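Long-range contacts in flavin adenine dinucleotide synthase (Saccharomyces cerevisiae, PDB 2WSI), which catalyses the transfer of the adenylyl group of ATP to flavin mononucleotide, making the coenzyme FAD and releasing diphosphate: residues E32-T37 with L195-T200; G63-V68 with T200-F205; G164-D169 with V294-E299; L231-L236 with E299-I304. All blocks are in the same frame, centred on the assembly; numbering follows the deposited sequence.

Interaction 1. Residues E32-T37 with L195-T200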
# COMPACT_ATOMS: atom_id res chain seq x y z
N GLU A 32 7.38 5.43 14.66
CA GLU A 32 7.29 6.85 14.39
C GLU A 32 6.61 7.18 13.05
O GLU A 32 5.85 8.15 12.96
CB GLU A 32 8.67 7.50 14.37
CG GLU A 32 8.60 8.97 13.99
CD GLU A 32 9.97 9.64 13.93
OE1 GLU A 32 10.72 9.37 12.97
OE2 GLU A 32 10.29 10.45 14.84
N ALA A 33 6.94 6.43 12.00
CA ALA A 33 6.31 6.68 10.69
C ALA A 33 4.78 6.46 10.78
O ALA A 33 3.99 7.16 10.12
CB ALA A 33 6.93 5.80 9.64
N ILE A 34 4.39 5.45 11.55
CA ILE A 34 2.98 5.17 11.78
C ILE A 34 2.31 6.35 12.48
O ILE A 34 1.25 6.83 12.06
CB ILE A 34 2.79 3.89 12.62
CG1 ILE A 34 3.10 2.65 11.76
CG2 ILE A 34 1.36 3.75 13.13
CD1 ILE A 34 3.22 1.38 12.58
N ARG A 35 2.92 6.83 13.54
CA ARG A 35 2.32 7.94 14.28
C ARG A 35 2.14 9.19 13.45
O ARG A 35 1.12 9.87 13.56
CB ARG A 35 3.11 8.25 15.54
CG ARG A 35 2.74 7.29 16.65
CD ARG A 35 3.35 7.73 17.96
NE ARG A 35 4.70 7.21 18.02
CZ ARG A 35 5.03 6.11 18.67
NH1 ARG A 35 4.10 5.46 19.35
NH2 ARG A 35 6.28 5.69 18.68
N LEU A 36 3.11 9.49 12.61
CA LEU A 36 2.97 10.67 11.76
C LEU A 36 1.88 10.50 10.69
O LEU A 36 1.09 11.40 10.46
CB LEU A 36 4.29 10.95 11.07
CG LEU A 36 4.27 12.16 10.15
CD1 LEU A 36 3.88 13.45 10.90
CD2 LEU A 36 5.66 12.27 9.53
N THR A 37 1.90 9.37 9.99
CA THR A 37 0.84 9.11 9.00
C THR A 37 -0.55 9.21 9.64
O THR A 37 -1.47 9.82 9.08
CB THR A 37 1.04 7.73 8.36
OG1 THR A 37 2.25 7.72 7.60
CG2 THR A 37 -0.13 7.39 7.44
N LEU A 195 4.39 9.74 2.72
CA LEU A 195 5.56 10.29 2.05
C LEU A 195 6.89 10.06 2.78
O LEU A 195 7.93 9.98 2.14
CB LEU A 195 5.41 11.79 1.83
CG LEU A 195 4.57 12.19 0.62
CD1 LEU A 195 4.47 13.71 0.57
CD2 LEU A 195 5.17 11.61 -0.70
N HIS A 196 6.87 9.97 4.11
CA HIS A 196 8.14 9.83 4.86
C HIS A 196 8.50 8.38 5.19
O HIS A 196 9.46 8.11 5.91
CB HIS A 196 8.07 10.66 6.14
CG HIS A 196 7.69 12.09 5.89
ND1 HIS A 196 8.42 12.91 5.06
CD2 HIS A 196 6.63 12.82 6.31
CE1 HIS A 196 7.84 14.10 4.99
NE2 HIS A 196 6.77 14.07 5.76
N TRP A 197 7.74 7.42 4.65
CA TRP A 197 8.08 6.02 4.87
C TRP A 197 9.27 5.57 4.03
O TRP A 197 9.36 5.85 2.83
CB TRP A 197 6.84 5.14 4.53
CG TRP A 197 5.88 5.13 5.64
CD1 TRP A 197 5.18 6.20 6.13
CD2 TRP A 197 5.47 3.99 6.40
NE1 TRP A 197 4.36 5.79 7.17
CE2 TRP A 197 4.52 4.44 7.34
CE3 TRP A 197 5.81 2.63 6.37
CZ2 TRP A 197 3.94 3.59 8.26
CZ3 TRP A 197 5.22 1.79 7.26
CH2 TRP A 197 4.28 2.27 8.19
N ASP A 198 10.20 4.84 4.64
CA ASP A 198 11.24 4.24 3.82
C ASP A 198 11.00 2.75 3.64
O ASP A 198 10.04 2.17 4.19
CB ASP A 198 12.65 4.53 4.36
CG ASP A 198 12.93 3.90 5.70
OD1 ASP A 198 12.38 2.82 6.03
OD2 ASP A 198 13.74 4.50 6.45
N LEU A 199 11.85 2.13 2.83
CA LEU A 199 11.60 0.76 2.39
C LEU A 199 11.60 -0.20 3.58
O LEU A 199 10.79 -1.12 3.66
CB LEU A 199 12.65 0.36 1.35
CG LEU A 199 12.51 -1.05 0.78
CD1 LEU A 199 11.08 -1.29 0.25
CD2 LEU A 199 13.58 -1.24 -0.34
N THR A 200 12.48 0.03 4.54
CA THR A 200 12.51 -0.85 5.70
C THR A 200 11.22 -0.74 6.53
O THR A 200 10.77 -1.73 7.11
CB THR A 200 13.75 -0.58 6.63
OG1 THR A 200 13.70 0.77 7.10
CG2 THR A 200 15.04 -0.76 5.86
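Trp197 NE1 is gripped by two oxygens of helix 25-45. Its N-H goes mainly to Thr37 OG1, 2.9 Å from Trp197 NE1 and tilted 19° out of the indole plane. A weak second bond runs from Trp197 NE1 to Ala33 O at 3.3 Å. Ala33 O already accepts the helical bond from Thr37 N, so the indole leans on a carbonyl that is in use. The hydroxyl of Thr37 is placed beside its own backbone N, anti to the carbonyl carbon (chi1 -65°), and is also hydrogen-bonded to Pro193 O, just ahead of 195-200. Ala33 then covers one face of the indole: Ala33 CB makes a CH-pi contact there and comes within 3.6 Å of Trp197 CE2. Farther along the ring, Ile34 CG1 meets Trp197 CZ2 at 3.7 Å. Nearer the surface the contact thins to Leu36 CD2 against His196 CD2, 3.4 Å apart.

Past the indole, the chain enters helix 199-209 with Asp198 as its N-cap; Asp198 OD1 accepts from Asn201 N and from Thr200 OG1. Trp197 is thus a buried wedge: helix 25-45 holds its pyrrole N-H, Val68 and Leu72 of helix 64-87 pack against it, and Ile202 and Phe205 of helix 199-209 close in as well, while Ile34 also touches helix 3-18.

Interaction 2. Residues G63-V68 with T200-F205. With SO4 (sulfate ion), chain B.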
# COMPACT_ATOMS: atom_id res chain seq x y z
N GLY A 63 -0.17 -2.66 -4.76
CA GLY A 63 1.26 -2.68 -4.43
C GLY A 63 1.50 -2.56 -2.92
O GLY A 63 0.58 -2.26 -2.14
N LYS A 64 2.74 -2.82 -2.48
CA LYS A 64 3.06 -2.83 -1.06
C LYS A 64 2.78 -1.46 -0.44
O LYS A 64 2.30 -1.39 0.68
CB LYS A 64 4.51 -3.21 -0.82
CG LYS A 64 5.55 -2.26 -1.45
CD LYS A 64 6.98 -2.91 -1.33
CE LYS A 64 8.10 -1.88 -1.60
NZ LYS A 64 7.84 -1.21 -2.89
N ASP A 65 3.11 -0.38 -1.14
CA ASP A 65 2.99 0.95 -0.57
C ASP A 65 1.52 1.32 -0.36
O ASP A 65 1.13 1.78 0.72
CB ASP A 65 3.62 1.99 -1.48
CG ASP A 65 5.15 1.94 -1.50
OD1 ASP A 65 5.76 1.24 -0.69
OD2 ASP A 65 5.75 2.63 -2.35
N CYS A 66 0.68 1.15 -1.38
CA CYS A 66 -0.70 1.57 -1.13
C CYS A 66 -1.44 0.57 -0.25
O CYS A 66 -2.38 0.95 0.46
CB CYS A 66 -1.46 1.90 -2.40
SG CYS A 66 -1.49 0.60 -3.44
N GLN A 67 -0.98 -0.68 -0.20
CA GLN A 67 -1.51 -1.63 0.79
C GLN A 67 -1.17 -1.23 2.24
O GLN A 67 -2.03 -1.29 3.13
CB GLN A 67 -1.01 -3.05 0.57
CG GLN A 67 -1.87 -4.02 1.44
CD GLN A 67 -1.50 -5.47 1.26
OE1 GLN A 67 -0.51 -5.80 0.60
NE2 GLN A 67 -2.29 -6.35 1.87
N VAL A 68 0.08 -0.86 2.50
CA VAL A 68 0.42 -0.39 3.84
C VAL A 68 -0.45 0.81 4.18
O VAL A 68 -1.02 0.88 5.27
CB VAL A 68 1.93 -0.04 3.98
CG1 VAL A 68 2.16 0.82 5.25
CG2 VAL A 68 2.75 -1.32 4.05
N THR A 200 12.48 0.03 4.54
CA THR A 200 12.51 -0.85 5.70
C THR A 200 11.22 -0.74 6.53
O THR A 200 10.77 -1.73 7.11
CB THR A 200 13.75 -0.58 6.63
OG1 THR A 200 13.70 0.77 7.10
CG2 THR A 200 15.04 -0.76 5.86
N ASN A 201 10.66 0.47 6.63
CA ASN A 201 9.42 0.65 7.37
C ASN A 201 8.30 -0.12 6.67
O ASN A 201 7.48 -0.75 7.32
CB ASN A 201 9.00 2.11 7.42
CG ASN A 201 10.01 3.02 8.12
OD1 ASN A 201 10.57 2.73 9.20
ND2 ASN A 201 10.22 4.14 7.51
N ILE A 202 8.30 -0.07 5.34
CA ILE A 202 7.23 -0.70 4.57
C ILE A 202 7.23 -2.22 4.85
O ILE A 202 6.22 -2.79 5.26
CB ILE A 202 7.37 -0.39 3.07
CG1 ILE A 202 7.05 1.10 2.80
CG2 ILE A 202 6.43 -1.32 2.25
CD1 ILE A 202 5.54 1.47 3.07
N TRP A 203 8.39 -2.87 4.67
CA TRP A 203 8.43 -4.31 4.87
C TRP A 203 8.19 -4.70 6.33
O TRP A 203 7.52 -5.70 6.61
CB TRP A 203 9.78 -4.90 4.46
CG TRP A 203 10.15 -4.86 3.00
CD1 TRP A 203 11.33 -4.41 2.48
CD2 TRP A 203 9.37 -5.33 1.88
NE1 TRP A 203 11.33 -4.56 1.11
CE2 TRP A 203 10.15 -5.12 0.72
CE3 TRP A 203 8.12 -5.91 1.75
CZ2 TRP A 203 9.69 -5.46 -0.56
CZ3 TRP A 203 7.66 -6.24 0.45
CH2 TRP A 203 8.44 -6.00 -0.67
N SER A 204 8.76 -3.94 7.26
CA SER A 204 8.61 -4.30 8.66
C SER A 204 7.13 -4.30 9.03
O SER A 204 6.66 -5.23 9.68
CB SER A 204 9.34 -3.34 9.59
OG SER A 204 9.02 -3.64 10.92
N PHE A 205 6.41 -3.25 8.64
CA PHE A 205 4.98 -3.18 8.97
C PHE A 205 4.16 -4.22 8.19
O PHE A 205 3.31 -4.92 8.75
CB PHE A 205 4.44 -1.77 8.73
CG PHE A 205 3.00 -1.61 9.15
CD1 PHE A 205 2.67 -1.53 10.49
CD2 PHE A 205 1.98 -1.59 8.20
CE1 PHE A 205 1.35 -1.39 10.90
CE2 PHE A 205 0.66 -1.46 8.60
CZ PHE A 205 0.34 -1.35 9.96
S SO4 B . 5.32 -0.77 -5.36
O1 SO4 B . 5.50 -0.15 -6.67
O2 SO4 B . 3.89 -0.83 -5.08
O3 SO4 B . 5.89 -2.12 -5.40
O4 SO4 B . 5.91 0.08 -4.33
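Ile202 fills the space between Lys64 and Val68, one helical turn apart on helix 64-87, and this is the tightly packed part of the contact. Ile202 CD1 lies 4.0 Å from Val68 CB, and Ile202 CG2 lies 3.9 Å from Lys64 CG. Asp65 OD1 rests on the same isoleucine, 3.7 Å from Ile202 CG1, while its charge is paired with Arg166. Val68 also reaches Phe205, CG1 to CD2 at 3.8 Å.

The Lys64 end is the polar side. Its CG sits between the backbone N and the carbonyl carbon (chi1 61°), and farther out Lys64 CD lies over one face of Trp203, 3.5 Å from Trp203 CH2. The chain then bends at chi4 (-52°), and Lys64 NZ donates to sulfate O4 at 2.7 Å and weakly to O3. The sulfate probably comes from the crystallisation liquor, but NZ also has protein partners, a salt bridge to Glu299 and a hydrogen bond to Thr222 O. An alanine at Lys64 would probably leave this face of Trp203 without its CH-pi partner and Glu299 without one of its positive mates.

The axes of 64-68 and 200-205 pass 10.1 Å apart at 62°. Gly63 N-caps helix 64-87, which follows strand 56-59 of the mixed sheet in the PAPS reductase domain and brings Cys66 to the FAD pocket; Phe205 also touches Ile34 of helix 25-45.

Interaction 3. Residues G164-D169 with V294-E299. With FAD (flavin-adenine dinucleotide), chain C.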
# COMPACT_ATOMS: atom_id res chain seq x y z
N GLY A 164 -0.48 6.44 -2.34
CA GLY A 164 0.54 5.81 -1.50
C GLY A 164 1.97 6.12 -1.95
O GLY A 164 2.87 5.30 -1.78
N ILE A 165 2.17 7.30 -2.49
CA ILE A 165 3.47 7.69 -3.02
C ILE A 165 4.47 7.90 -1.88
O ILE A 165 4.11 8.32 -0.81
CB ILE A 165 3.33 8.99 -3.85
CG1 ILE A 165 4.63 9.33 -4.60
CG2 ILE A 165 2.88 10.12 -2.96
CD1 ILE A 165 4.38 10.31 -5.79
N ARG A 166 5.73 7.55 -2.09
CA ARG A 166 6.75 8.04 -1.18
C ARG A 166 8.08 8.20 -1.91
O ARG A 166 8.13 8.08 -3.11
CB ARG A 166 6.89 7.20 0.10
CG ARG A 166 6.76 5.73 -0.07
CD ARG A 166 7.65 4.94 0.88
NE ARG A 166 7.79 3.68 0.23
CZ ARG A 166 8.90 3.09 -0.19
NH1 ARG A 166 10.15 3.49 0.09
NH2 ARG A 166 8.71 2.00 -0.86
N HIS A 167 9.14 8.55 -1.18
CA HIS A 167 10.43 8.74 -1.82
C HIS A 167 11.10 7.39 -2.06
O HIS A 167 11.37 6.63 -1.12
CB HIS A 167 11.32 9.65 -0.97
CG HIS A 167 10.74 11.01 -0.77
ND1 HIS A 167 10.52 11.89 -1.81
CD2 HIS A 167 10.31 11.65 0.35
CE1 HIS A 167 9.99 13.00 -1.35
NE2 HIS A 167 9.86 12.89 -0.04
N THR A 168 11.32 7.08 -3.33
CA THR A 168 11.93 5.81 -3.68
C THR A 168 13.14 6.00 -4.59
O THR A 168 13.61 5.05 -5.20
CB THR A 168 10.91 4.86 -4.33
OG1 THR A 168 10.48 5.38 -5.59
CG2 THR A 168 9.72 4.72 -3.42
N ASP A 169 13.60 7.24 -4.67
CA ASP A 169 14.95 7.57 -5.13
C ASP A 169 15.29 8.91 -4.49
O ASP A 169 14.39 9.61 -4.04
CB ASP A 169 15.03 7.64 -6.66
CG ASP A 169 14.09 8.68 -7.26
OD1 ASP A 169 13.82 9.71 -6.60
OD2 ASP A 169 13.64 8.47 -8.41
N VAL A 294 16.59 -3.80 1.35
CA VAL A 294 16.31 -2.68 2.27
C VAL A 294 16.92 -1.38 1.79
O VAL A 294 16.67 -0.33 2.37
CB VAL A 294 16.78 -2.93 3.72
CG1 VAL A 294 15.88 -3.95 4.40
CG2 VAL A 294 18.27 -3.35 3.79
N ASP A 295 17.72 -1.45 0.73
CA ASP A 295 18.47 -0.29 0.26
C ASP A 295 17.55 0.49 -0.64
O ASP A 295 17.26 0.07 -1.77
CB ASP A 295 19.74 -0.75 -0.47
CG ASP A 295 20.52 0.40 -1.05
OD1 ASP A 295 20.07 1.55 -0.87
OD2 ASP A 295 21.57 0.16 -1.70
N ASP A 296 17.04 1.62 -0.15
CA ASP A 296 16.02 2.37 -0.88
C ASP A 296 16.52 2.79 -2.25
O ASP A 296 15.74 2.99 -3.16
CB ASP A 296 15.58 3.64 -0.12
CG ASP A 296 14.82 3.33 1.16
OD1 ASP A 296 13.60 3.58 1.20
OD2 ASP A 296 15.45 2.85 2.13
N THR A 297 17.84 2.96 -2.38
CA THR A 297 18.39 3.47 -3.64
C THR A 297 18.15 2.46 -4.74
O THR A 297 18.11 2.80 -5.92
CB THR A 297 19.93 3.79 -3.57
OG1 THR A 297 20.66 2.66 -4.04
CG2 THR A 297 20.41 4.11 -2.15
N LEU A 298 17.98 1.20 -4.35
CA LEU A 298 17.94 0.11 -5.32
C LEU A 298 16.51 -0.41 -5.57
O LEU A 298 16.33 -1.38 -6.30
CB LEU A 298 18.80 -1.04 -4.82
CG LEU A 298 20.31 -0.73 -4.72
CD1 LEU A 298 21.09 -1.97 -4.28
CD2 LEU A 298 20.80 -0.23 -6.06
N GLU A 299 15.53 0.25 -4.97
CA GLU A 299 14.14 -0.23 -4.97
C GLU A 299 13.58 -0.37 -6.38
O GLU A 299 12.84 -1.31 -6.68
CB GLU A 299 13.26 0.71 -4.13
CG GLU A 299 11.80 0.27 -4.01
CD GLU A 299 11.03 1.00 -2.87
OE1 GLU A 299 11.67 1.70 -2.08
OE2 GLU A 299 9.80 0.84 -2.77
PA FAD C . 3.48 4.85 -8.57
O1A FAD C . 3.97 3.52 -9.08
O2A FAD C . 2.87 5.66 -9.68
O5B FAD C . 2.49 4.72 -7.30
C5B FAD C . 2.26 5.87 -6.50
C4B FAD C . 0.83 5.81 -5.95
O4B FAD C . -0.07 6.17 -6.96
C3B FAD C . 0.45 4.41 -5.53
O3B FAD C . 0.80 4.16 -4.19
C2B FAD C . -1.05 4.42 -5.73
O2B FAD C . -1.70 4.99 -4.61
C1B FAD C . -1.21 5.33 -6.92
N9A FAD C . -1.24 4.51 -8.14
C8A FAD C . -0.21 4.18 -8.97
N7A FAD C . -0.69 3.42 -9.99
C5A FAD C . -2.02 3.24 -9.78
C6A FAD C . -3.00 2.55 -10.47
N6A FAD C . -2.74 1.87 -11.60
N1A FAD C . -4.27 2.59 -9.99
C2A FAD C . -4.61 3.29 -8.85
N3A FAD C . -3.63 3.94 -8.15
C4A FAD C . -2.37 3.93 -8.63
N1 FAD C . 2.27 13.92 -10.90
C2 FAD C . 2.47 15.26 -11.10
O2 FAD C . 3.54 15.67 -11.57
N3 FAD C . 1.49 16.16 -10.78
C4 FAD C . 0.29 15.73 -10.25
O4 FAD C . -0.55 16.60 -9.98
C4X FAD C . 0.07 14.37 -10.05
N5 FAD C . -1.12 13.88 -9.52
C5X FAD C . -1.31 12.53 -9.32
C6 FAD C . -2.50 12.04 -8.80
C7 FAD C . -2.68 10.66 -8.63
C7M FAD C . -3.95 10.10 -8.08
C8 FAD C . -1.65 9.79 -8.98
C8M FAD C . -1.81 8.31 -8.78
C9 FAD C . -0.46 10.29 -9.49
C9A FAD C . -0.29 11.64 -9.68
N10 FAD C . 0.90 12.11 -10.20
C10 FAD C . 1.09 13.46 -10.37
C1' FAD C . 1.99 11.13 -10.54
C2' FAD C . 2.90 10.89 -9.32
O2' FAD C . 3.36 12.08 -8.72
C3' FAD C . 4.10 10.00 -9.63
O3' FAD C . 5.02 10.72 -10.41
C4' FAD C . 3.66 8.74 -10.36
O4' FAD C . 2.56 8.15 -9.69
C5' FAD C . 4.80 7.72 -10.39
O5' FAD C . 5.43 7.68 -9.12
P FAD C . 5.89 6.28 -8.47
O1P FAD C . 6.41 5.37 -9.56
O2P FAD C . 6.85 6.53 -7.33
O3P FAD C . 4.63 5.61 -7.77
O HOH W 1 15.04 3.34 -6.46
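Neither segment lies in a long helix or a strand, and their chains come nearest at Thr168 and Asp296, with CA atoms 6.0 Å apart. Residues 164-169 run as an open loop after strand 160-162, whereas 294-299 contains a short 3-10 segment beginning at Asp296. A water lies between the chains, 2.6 Å from Thr168 O, with Thr297 O a weaker partner.

The side chains meet through charge. Arg166 and Glu299 reach tip to tip, guanidinium and carboxylate only 22° from coplanar. Arg166 NH1 donates to the syn lone pair of Glu299 OE1 at 3.2 Å. Arg166 NH2 is modelled 2.5 Å from Glu299 OE2, a salt bridge too short for its exact length to be trusted. Asp296 OD1 is a long 3.6 Å from Arg166 NH1, its carboxylate turned 77° to the guanidinium, and it takes Leu199 N as its stronger partner. Thr168 CG2 lies over one face of the guanidinium. Asp65 also pairs with Arg166, and Lys64 with Glu299, so the charges form a chain.

At the other end of the loop Gly164 N donates almost straight (177°) to the ribose O2B of FAD, 3.0 Å away. Here, in a domain of the PAPS reductase family, the loop after strand 160-162 holds the adenosine ribose of FAD.

Interaction 4. Residues L231-L236 with E299-I304. With FAD (flavin-adenine dinucleotide), chain C.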
# COMPACT_ATOMS: atom_id res chain seq x y z
N LEU A 231 10.71 -6.02 -13.54
CA LEU A 231 11.20 -7.39 -13.36
C LEU A 231 11.59 -7.58 -11.93
O LEU A 231 11.67 -6.62 -11.18
CB LEU A 231 12.48 -7.60 -14.17
CG LEU A 231 12.57 -6.95 -15.53
CD1 LEU A 231 14.02 -6.93 -16.01
CD2 LEU A 231 11.68 -7.72 -16.47
N PRO A 232 11.92 -8.82 -11.56
CA PRO A 232 12.52 -9.08 -10.26
C PRO A 232 13.80 -8.27 -10.10
O PRO A 232 14.45 -7.91 -11.09
CB PRO A 232 12.83 -10.59 -10.30
CG PRO A 232 11.94 -11.12 -11.39
CD PRO A 232 11.80 -10.03 -12.38
N ASN A 233 14.15 -7.93 -8.87
CA ASN A 233 15.25 -6.98 -8.68
C ASN A 233 16.60 -7.68 -8.92
O ASN A 233 16.89 -8.69 -8.29
CB ASN A 233 15.19 -6.39 -7.27
CG ASN A 233 16.07 -5.15 -7.13
OD1 ASN A 233 17.26 -5.18 -7.46
ND2 ASN A 233 15.51 -4.09 -6.60
N PRO A 234 17.41 -7.15 -9.85
CA PRO A 234 18.68 -7.85 -10.18
C PRO A 234 19.61 -7.98 -8.98
O PRO A 234 20.45 -8.87 -8.94
CB PRO A 234 19.32 -6.97 -11.27
CG PRO A 234 18.62 -5.64 -11.20
CD PRO A 234 17.23 -5.90 -10.61
N HIS A 235 19.43 -7.10 -7.99
CA HIS A 235 20.20 -7.18 -6.76
C HIS A 235 19.72 -8.29 -5.83
O HIS A 235 20.37 -8.56 -4.81
CB HIS A 235 20.23 -5.82 -6.04
CG HIS A 235 20.77 -4.72 -6.90
ND1 HIS A 235 22.12 -4.54 -7.11
CD2 HIS A 235 20.14 -3.77 -7.64
CE1 HIS A 235 22.31 -3.52 -7.93
NE2 HIS A 235 21.12 -3.04 -8.27
N LEU A 236 18.62 -8.97 -6.19
CA LEU A 236 18.16 -10.12 -5.41
C LEU A 236 18.46 -11.46 -6.12
O LEU A 236 18.08 -12.52 -5.63
CB LEU A 236 16.66 -10.00 -5.10
CG LEU A 236 16.33 -8.75 -4.27
CD1 LEU A 236 14.85 -8.69 -3.91
CD2 LEU A 236 17.18 -8.69 -2.99
N GLU A 299 15.53 0.25 -4.97
CA GLU A 299 14.14 -0.23 -4.97
C GLU A 299 13.58 -0.37 -6.38
O GLU A 299 12.84 -1.31 -6.68
CB GLU A 299 13.26 0.71 -4.13
CG GLU A 299 11.80 0.27 -4.01
CD GLU A 299 11.03 1.00 -2.87
OE1 GLU A 299 11.67 1.70 -2.08
OE2 GLU A 299 9.80 0.84 -2.77
N ARG A 300 13.91 0.56 -7.25
CA ARG A 300 13.34 0.54 -8.58
C ARG A 300 14.29 -0.08 -9.61
O ARG A 300 14.13 0.13 -10.80
CB ARG A 300 12.96 1.97 -9.00
CG ARG A 300 11.84 2.56 -8.14
CD ARG A 300 11.44 3.92 -8.65
NE ARG A 300 10.84 3.82 -9.98
CZ ARG A 300 9.53 3.75 -10.21
NH1 ARG A 300 8.67 3.79 -9.20
NH2 ARG A 300 9.09 3.65 -11.46
N ALA A 301 15.27 -0.85 -9.15
CA ALA A 301 16.31 -1.36 -10.05
C ALA A 301 15.77 -2.35 -11.09
O ALA A 301 16.33 -2.47 -12.18
CB ALA A 301 17.45 -2.00 -9.27
N GLY A 302 14.68 -3.03 -10.77
CA GLY A 302 14.01 -3.88 -11.75
C GLY A 302 13.07 -3.15 -12.71
O GLY A 302 12.42 -3.80 -13.54
N ARG A 303 12.99 -1.83 -12.60
CA ARG A 303 12.13 -1.01 -13.47
C ARG A 303 12.87 -0.34 -14.65
O ARG A 303 14.10 -0.36 -14.73
CB ARG A 303 11.47 0.09 -12.63
CG ARG A 303 10.76 -0.41 -11.39
CD ARG A 303 9.43 -1.01 -11.76
NE ARG A 303 8.59 -0.05 -12.46
CZ ARG A 303 7.66 0.71 -11.88
NH1 ARG A 303 7.45 0.62 -10.59
NH2 ARG A 303 6.94 1.56 -12.61
N ILE A 304 12.09 0.25 -15.56
CA ILE A 304 12.59 1.00 -16.73
C ILE A 304 12.95 0.05 -17.85
O ILE A 304 12.86 -1.17 -17.69
CB ILE A 304 13.81 1.91 -16.39
CG1 ILE A 304 13.36 3.13 -15.58
CG2 ILE A 304 14.52 2.38 -17.66
CD1 ILE A 304 13.11 2.83 -14.11
PA FAD C . 3.48 4.85 -8.57
O1A FAD C . 3.97 3.52 -9.08
O2A FAD C . 2.87 5.66 -9.68
O5B FAD C . 2.49 4.72 -7.30
C5B FAD C . 2.26 5.87 -6.50
C4B FAD C . 0.83 5.81 -5.95
O4B FAD C . -0.07 6.17 -6.96
C3B FAD C . 0.45 4.41 -5.53
O3B FAD C . 0.80 4.16 -4.19
C2B FAD C . -1.05 4.42 -5.73
O2B FAD C . -1.70 4.99 -4.61
C1B FAD C . -1.21 5.33 -6.92
N9A FAD C . -1.24 4.51 -8.14
C8A FAD C . -0.21 4.18 -8.97
N7A FAD C . -0.69 3.42 -9.99
C5A FAD C . -2.02 3.24 -9.78
C6A FAD C . -3.00 2.55 -10.47
N6A FAD C . -2.74 1.87 -11.60
N1A FAD C . -4.27 2.59 -9.99
C2A FAD C . -4.61 3.29 -8.85
N3A FAD C . -3.63 3.94 -8.15
C4A FAD C . -2.37 3.93 -8.63
N1 FAD C . 2.27 13.92 -10.90
C2 FAD C . 2.47 15.26 -11.10
O2 FAD C . 3.54 15.67 -11.57
N3 FAD C . 1.49 16.16 -10.78
C4 FAD C . 0.29 15.73 -10.25
O4 FAD C . -0.55 16.60 -9.98
C4X FAD C . 0.07 14.37 -10.05
N5 FAD C . -1.12 13.88 -9.52
C5X FAD C . -1.31 12.53 -9.32
C6 FAD C . -2.50 12.04 -8.80
C7 FAD C . -2.68 10.66 -8.63
C7M FAD C . -3.95 10.10 -8.08
C8 FAD C . -1.65 9.79 -8.98
C8M FAD C . -1.81 8.31 -8.78
C9 FAD C . -0.46 10.29 -9.49
C9A FAD C . -0.29 11.64 -9.68
N10 FAD C . 0.90 12.11 -10.20
C10 FAD C . 1.09 13.46 -10.37
C1' FAD C . 1.99 11.13 -10.54
C2' FAD C . 2.90 10.89 -9.32
O2' FAD C . 3.36 12.08 -8.72
C3' FAD C . 4.10 10.00 -9.63
O3' FAD C . 5.02 10.72 -10.41
C4' FAD C . 3.66 8.74 -10.36
O4' FAD C . 2.56 8.15 -9.69
C5' FAD C . 4.80 7.72 -10.39
O5' FAD C . 5.43 7.68 -9.12
P FAD C . 5.89 6.28 -8.47
O1P FAD C . 6.41 5.37 -9.56
O2P FAD C . 6.85 6.53 -7.33
O3P FAD C . 4.63 5.61 -7.77
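Ala301 CB lies at the edge of the His235 imidazole, in its plane, 3.6 Å from His235 CD2. Ala301 CB also sits 3.7 Å from Asn233 OD1, and Pro234 CD adds an apolar touch to Ala301 CB at 4.1 Å. The guanidinium of Arg303 has Arg300 NH2 over one face, 3.1 Å above its plane, two like charges close together.

Both arginines belong to a type I beta turn from Arg300 to Arg303. Gly302 lies against the backbone of 231-233, where a CB would run into Leu231 O, and Gly302 O accepts from Leu231 N at 2.8 Å. Nearby, Asn233 forms an Asx turn: Asn233 OD1 takes His235 N at 2.9 Å, in the carbonyl plane and on a lone pair. Its chi1 of -165° sets CG anti to the backbone N. The end of the side chain comes nearer to 299-304, and ND2 donates to Leu298 O and Thr222 OG1. An alanine at Asn233 would remove the partner of His235 N, Leu298 O and Thr222 OG1, and would probably let the start of the 3-10 segment 234-236 shift.

From the same turn Arg300 bends at chi3 (65°), and Arg300 NH1 donates a weak bond to phosphate oxygen O1P of FAD at 2.8 Å.

Overall arrangement
Interactions 1 and 2 lie about 9 Å apart between centres and share helix 199-209, whose start belongs to one and whose first turns to the other. Interaction 3 is 11 to 12 Å from both, joined to interaction 2 by shared charges and to interaction 1 at the start of that helix. Interaction 4, about 12 Å beyond interaction 3, shares Glu299 with it and stands some 23 Å from interaction 1. Along the chain, interactions 1, 2 and 3 cross one another, as do 3 and 4, whereas 4 opens after 1 and 2 have closed. The C-terminal residues are thereby joined to the helices beside the sheet, and interactions 3 and 4 meet FAD at its ribose and its diphosphate.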